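Local coordinates for protein ALKF (PDB 3ZBO) that is of uncertain function but binds branched DNA structures and is related to the HEAT-like repeat DNA glycosylases AlkC and AlkD, at residues S136-L141 against E152-D157; A176-L181 against S215-S220. One frame throughout, in Å; residues are numbered along the deposited sequence.

Interaction 1 of 2, residues S136-L141 against E152-D157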
loop_
_atom_site.group_PDB
_atom_site.type_symbol
_atom_site.label_atom_id
_atom_site.label_comp_id
_atom_site.label_asym_id
_atom_site.label_seq_id
_atom_site.Cartn_x
_atom_site.Cartn_y
_atom_site.Cartn_z
ATOM N N SER A 136 -1.937 -0.773 5.356
ATOM C CA SER A 136 -1.938 -1.177 3.940
ATOM C C SER A 136 -1.285 -2.578 3.773
ATOM O O SER A 136 -1.817 -3.381 3.023
ATOM C CB SER A 136 -1.191 -0.171 3.069
ATOM O OG SER A 136 -1.882 1.131 3.091
ATOM N N CYS A 137 -0.174 -2.783 4.459
ATOM C CA CYS A 137 0.503 -4.091 4.322
ATOM C C CYS A 137 -0.443 -5.174 4.731
ATOM O O CYS A 137 -0.453 -6.208 4.003
ATOM C CB CYS A 137 1.691 -4.011 5.249
ATOM S SG CYS A 137 2.673 -5.571 5.180
ATOM N N TYR A 138 -1.220 -5.002 5.796
ATOM C CA TYR A 138 -2.182 -6.062 6.131
ATOM C C TYR A 138 -3.170 -6.308 4.995
ATOM O O TYR A 138 -3.578 -7.453 4.749
ATOM C CB TYR A 138 -2.947 -5.856 7.437
ATOM C CG TYR A 138 -2.185 -6.404 8.608
ATOM C CD1 TYR A 138 -1.232 -5.626 9.283
ATOM C CD2 TYR A 138 -2.370 -7.749 8.974
ATOM C CE1 TYR A 138 -0.526 -6.201 10.347
ATOM C CE2 TYR A 138 -1.660 -8.281 10.095
ATOM C CZ TYR A 138 -0.774 -7.513 10.709
ATOM O OH TYR A 138 -0.103 -8.094 11.770
ATOM N N CYS A 139 -3.655 -5.247 4.363
ATOM C CA CYS A 139 -4.590 -5.474 3.231
ATOM C C CYS A 139 -3.907 -6.308 2.158
ATOM O O CYS A 139 -4.568 -7.218 1.610
ATOM C CB CYS A 139 -5.010 -4.154 2.606
ATOM S SG CYS A 139 -5.890 -3.068 3.704
ATOM N N TRP A 140 -2.616 -6.064 1.830
ATOM C CA TRP A 140 -1.959 -6.816 0.779
ATOM C C TRP A 140 -1.707 -8.223 1.249
ATOM O O TRP A 140 -1.830 -9.160 0.414
ATOM C CB TRP A 140 -0.610 -6.150 0.372
ATOM C CG TRP A 140 -0.794 -4.655 0.130
ATOM C CD1 TRP A 140 0.157 -3.716 0.497
ATOM C CD2 TRP A 140 -1.900 -3.904 -0.433
ATOM N NE1 TRP A 140 -0.269 -2.431 0.175
ATOM C CE2 TRP A 140 -1.544 -2.505 -0.312
ATOM C CE3 TRP A 140 -3.223 -4.239 -0.913
ATOM C CZ2 TRP A 140 -2.357 -1.482 -0.798
ATOM C CZ3 TRP A 140 -4.022 -3.252 -1.350
ATOM C CH2 TRP A 140 -3.623 -1.844 -1.274
ATOM N N LEU A 141 -1.376 -8.408 2.528
ATOM C CA LEU A 141 -1.151 -9.803 3.035
ATOM C C LEU A 141 -2.451 -10.598 2.988
ATOM O O LEU A 141 -2.443 -11.799 2.593
ATOM C CB LEU A 141 -0.723 -9.730 4.498
ATOM C CG LEU A 141 0.677 -9.230 4.737
ATOM C CD1 LEU A 141 0.794 -9.089 6.210
ATOM C CD2 LEU A 141 1.714 -10.195 4.186
ATOM N N GLU A 152 -6.930 -15.179 14.201
ATOM C CA GLU A 152 -8.282 -14.617 14.091
ATOM C C GLU A 152 -8.528 -13.622 15.225
ATOM O O GLU A 152 -9.084 -12.544 15.043
ATOM C CB GLU A 152 -9.371 -15.726 14.066
ATOM C CG GLU A 152 -10.731 -15.209 14.036
ATOM C CD GLU A 152 -11.821 -16.293 13.977
ATOM O OE1 GLU A 152 -11.524 -17.399 13.428
ATOM O OE2 GLU A 152 -12.917 -16.038 14.498
ATOM N N SER A 153 -8.038 -13.912 16.448
ATOM C CA SER A 153 -8.223 -12.930 17.478
ATOM C C SER A 153 -7.413 -11.625 17.228
ATOM O O SER A 153 -7.924 -10.576 17.579
ATOM C CB SER A 153 -7.838 -13.561 18.906
ATOM O OG SER A 153 -6.510 -13.902 18.885
ATOM N N LYS A 154 -6.228 -11.681 16.615
ATOM C CA LYS A 154 -5.473 -10.481 16.320
ATOM C C LYS A 154 -6.282 -9.659 15.280
ATOM O O LYS A 154 -6.410 -8.440 15.480
ATOM C CB LYS A 154 -4.133 -10.829 15.708
ATOM C CG LYS A 154 -3.232 -9.613 15.555
ATOM C CD LYS A 154 -1.940 -10.094 14.770
ATOM C CE LYS A 154 -0.872 -9.135 14.792
ATOM N NZ LYS A 154 0.225 -9.819 13.991
ATOM N N ILE A 155 -6.748 -10.340 14.212
ATOM C CA ILE A 155 -7.536 -9.542 13.212
ATOM C C ILE A 155 -8.791 -8.967 13.824
ATOM O O ILE A 155 -9.180 -7.837 13.570
ATOM C CB ILE A 155 -7.860 -10.442 11.983
ATOM C CG1 ILE A 155 -6.613 -10.966 11.305
ATOM C CG2 ILE A 155 -8.774 -9.654 10.960
ATOM C CD1 ILE A 155 -5.584 -9.921 10.817
ATOM N N SER A 156 -9.488 -9.732 14.712
ATOM C CA SER A 156 -10.647 -9.189 15.346
ATOM C C SER A 156 -10.338 -7.953 16.196
ATOM O O SER A 156 -11.093 -6.959 16.169
ATOM C CB SER A 156 -11.252 -10.355 16.183
ATOM O OG SER A 156 -12.418 -9.918 16.837
ATOM N N ASP A 157 -9.225 -8.023 16.937
ATOM C CA ASP A 157 -8.842 -6.897 17.788
ATOM C C ASP A 157 -8.479 -5.674 16.895
ATOM O O ASP A 157 -8.794 -4.516 17.258
ATOM C CB ASP A 157 -7.642 -7.290 18.651
ATOM C CG ASP A 157 -7.983 -8.220 19.787
ATOM O OD1 ASP A 157 -9.146 -8.382 20.099
ATOM O OD2 ASP A 157 -6.978 -8.706 20.380
#
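Lys-154 and Tyr-138 meet at their far ends; the nearest CA atoms, those of Tyr-138 and Ile-155, are 9.5 Å apart, a separation that a tyrosine and an extended lysine span well. On Lys-154, CB sets out toward the other helix, and with CG anti to the backbone N (chi1 -172°) the rest of the chain runs on fully extended. CD comes to 4.0 Å from OH of Tyr-138, CE to 3.3 Å from the same oxygen, and NZ ends 2.8 Å from Tyr-138 OH, to which it donates a hydrogen bond. The ammonium group arrives at the edge of the phenol ring, near its plane, and the two side chains cross at about a right angle. Asp-120 of helix 115-124 binds both ends, by a salt bridge to NZ and a hydrogen bond from the tyrosine hydroxyl, and NZ also reaches Gln-116. The buried hydroxyl is thereby satisfied and the lysine charge is probably balanced. Beside this polar tip, Ile-155 brings CD1 to 4.3 Å from Tyr-138 CD2, a branched apolar residue suited to the hydrocarbon part of the ring. Polar tips and apolar flanks together join successive helices of a mainly helical fold related to the HEAT-like repeat glycosylases.

Interaction 2 of 2, residues A176-L181 against S215-S220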
loop_
_atom_site.group_PDB
_atom_site.type_symbol
_atom_site.label_atom_id
_atom_site.label_comp_id
_atom_site.label_asym_id
_atom_site.label_seq_id
_atom_site.Cartn_x
_atom_site.Cartn_y
_atom_site.Cartn_z
ATOM N N ALA A 176 -6.157 3.875 4.910
ATOM C CA ALA A 176 -5.677 2.511 4.988
ATOM C C ALA A 176 -6.480 1.658 5.947
ATOM O O ALA A 176 -6.700 0.438 5.661
ATOM C CB ALA A 176 -4.151 2.515 5.462
ATOM N N MET A 177 -6.940 2.229 7.052
ATOM C CA MET A 177 -7.801 1.417 7.988
ATOM C C MET A 177 -9.129 1.085 7.245
ATOM O O MET A 177 -9.696 0.014 7.492
ATOM C CB MET A 177 -8.100 2.318 9.205
ATOM C CG MET A 177 -6.937 2.380 10.120
ATOM S SD MET A 177 -7.542 3.554 11.448
ATOM C CE MET A 177 -6.567 2.986 12.847
ATOM N N ASN A 178 -9.644 2.038 6.424
ATOM C CA ASN A 178 -10.863 1.712 5.674
ATOM C C ASN A 178 -10.656 0.550 4.689
ATOM O O ASN A 178 -11.568 -0.317 4.572
ATOM C CB ASN A 178 -11.361 3.001 4.951
ATOM C CG ASN A 178 -12.762 2.845 4.378
ATOM O OD1 ASN A 178 -12.907 2.663 3.137
ATOM N ND2 ASN A 178 -13.708 2.971 5.237
ATOM N N ASN A 179 -9.491 0.600 4.038
ATOM C CA ASN A 179 -9.105 -0.490 3.122
ATOM C C ASN A 179 -9.060 -1.792 3.977
ATOM O O ASN A 179 -9.560 -2.860 3.487
ATOM C CB ASN A 179 -7.758 -0.089 2.435
ATOM C CG ASN A 179 -7.332 -1.053 1.371
ATOM O OD1 ASN A 179 -8.148 -1.853 0.916
ATOM N ND2 ASN A 179 -6.088 -0.895 0.869
ATOM N N PHE A 180 -8.523 -1.737 5.177
ATOM C CA PHE A 180 -8.466 -2.957 5.981
ATOM C C PHE A 180 -9.909 -3.480 6.246
ATOM O O PHE A 180 -10.111 -4.699 6.178
ATOM C CB PHE A 180 -7.648 -2.625 7.267
ATOM C CG PHE A 180 -7.542 -3.794 8.233
ATOM C CD1 PHE A 180 -6.516 -4.722 8.068
ATOM C CD2 PHE A 180 -8.442 -3.891 9.260
ATOM C CE1 PHE A 180 -6.375 -5.790 8.976
ATOM C CE2 PHE A 180 -8.323 -4.953 10.179
ATOM C CZ PHE A 180 -7.276 -5.935 10.041
ATOM N N LEU A 181 -10.853 -2.637 6.616
ATOM C CA LEU A 181 -12.248 -3.091 6.824
ATOM C C LEU A 181 -12.752 -3.793 5.575
ATOM O O LEU A 181 -13.312 -4.878 5.661
ATOM C CB LEU A 181 -13.233 -1.914 7.093
ATOM C CG LEU A 181 -12.921 -1.109 8.341
ATOM C CD1 LEU A 181 -14.173 -0.190 8.452
ATOM C CD2 LEU A 181 -12.874 -2.060 9.663
ATOM N N SER A 215 -12.155 13.005 0.312
ATOM C CA SER A 215 -12.686 11.723 -0.139
ATOM C C SER A 215 -13.647 11.179 0.896
ATOM O O SER A 215 -13.256 11.042 2.050
ATOM C CB SER A 215 -11.489 10.808 -0.341
ATOM O OG SER A 215 -12.013 9.613 -0.865
ATOM N N LEU A 216 -14.913 10.953 0.516
ATOM C CA LEU A 216 -15.871 10.321 1.440
ATOM C C LEU A 216 -15.936 8.803 1.222
ATOM O O LEU A 216 -16.624 8.336 0.204
ATOM C CB LEU A 216 -17.263 10.949 1.216
ATOM C CG LEU A 216 -17.308 12.462 1.500
ATOM C CD1 LEU A 216 -18.793 12.919 1.501
ATOM C CD2 LEU A 216 -16.751 12.785 2.863
ATOM N N LEU A 217 -15.185 8.064 2.059
ATOM C CA LEU A 217 -15.131 6.595 1.816
ATOM C C LEU A 217 -16.387 5.950 2.422
ATOM O O LEU A 217 -16.854 6.328 3.480
ATOM C CB LEU A 217 -13.913 6.075 2.524
ATOM C CG LEU A 217 -12.600 6.653 1.902
ATOM C CD1 LEU A 217 -11.388 6.103 2.604
ATOM C CD2 LEU A 217 -12.457 6.423 0.391
ATOM N N ASN A 218 -16.831 4.853 1.834
ATOM C CA ASN A 218 -17.983 4.125 2.349
ATOM C C ASN A 218 -17.727 2.634 2.205
ATOM O O ASN A 218 -18.024 1.970 1.172
ATOM C CB ASN A 218 -19.152 4.499 1.435
ATOM C CG ASN A 218 -20.487 3.897 1.894
ATOM O OD1 ASN A 218 -20.563 2.964 2.687
ATOM N ND2 ASN A 218 -21.589 4.476 1.340
ATOM N N ALA A 219 -17.167 2.124 3.308
ATOM C CA ALA A 219 -16.705 0.696 3.307
ATOM C C ALA A 219 -17.944 -0.191 3.184
ATOM O O ALA A 219 -17.856 -1.231 2.523
ATOM C CB ALA A 219 -15.955 0.365 4.615
ATOM N N SER A 220 -19.048 0.177 3.809
ATOM C CA SER A 220 -20.231 -0.688 3.703
ATOM C C SER A 220 -20.601 -0.861 2.237
ATOM O O SER A 220 -20.949 -2.015 1.786
ATOM C CB SER A 220 -21.430 -0.129 4.494
ATOM O OG SER A 220 -21.198 -0.217 5.894
HETATM O O HOH W 1 -16.287 3.740 5.442
#
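Leu-217 is the first residue of segment 215-220 to touch segment 176-181, where it meets the carboxamide of Asn-178. Its CB lies 3.6 Å from Asn-178 OD1, and CD1 follows at 3.8 Å from the same oxygen and 3.9 Å from Asn-178 CB. Leucine suits this place: CB and one methyl, CD1, lie along the amide while its backbone pairs with Val-205 of strand 204-207. Next comes Asn-218, the N-cap of helix 219-228; its short side chain lets OD1 accept a hydrogen bond from the backbone N of Glu-221. Ala-219 then turns its small methyl toward the other helix, allowing close approach: CB is 3.5 Å from Asn-178 ND2 and 4.3 Å from Leu-181 CD1. No direct hydrogen bond links the segments. Instead, a water accepts from Asn-178 ND2 at 2.7 Å and from Ala-219 N at 2.8 Å, taking one N-H of the side-chain amide and a backbone N-H in the first turn of the helix. On Asn-178, chi1 near 180° (-168°) carries the amide out to the strand, and chi2 turns ND2 to the water. The arrangement is that of a two-stranded antiparallel hairpin passing directly into an N-capped helix and packing on a helix of the AlkD-like helical fold.

In the fold
Both contacts are largely buried, each about 14 Å from the centre of the chain, and their own centres are 14 Å apart. Interaction 1 joins two helices consecutive in the chain, 128-144 and 152-165; interaction 2 joins helix 171-187, the next helix, to a distant hairpin strand and the start of helix 219-228. Helix 171-187 connects them: Cys-139 SG packs 3.3 Å from Phe-180 N, while Phe-180 and Leu-181 also touch helix 152-165. Their chemistry differs. In interaction 1 a charged lysine at the partly exposed margin is bonded directly and shares an acidic partner; in interaction 2 a neutral amide lies among aliphatic groups, with a water completing the polar link.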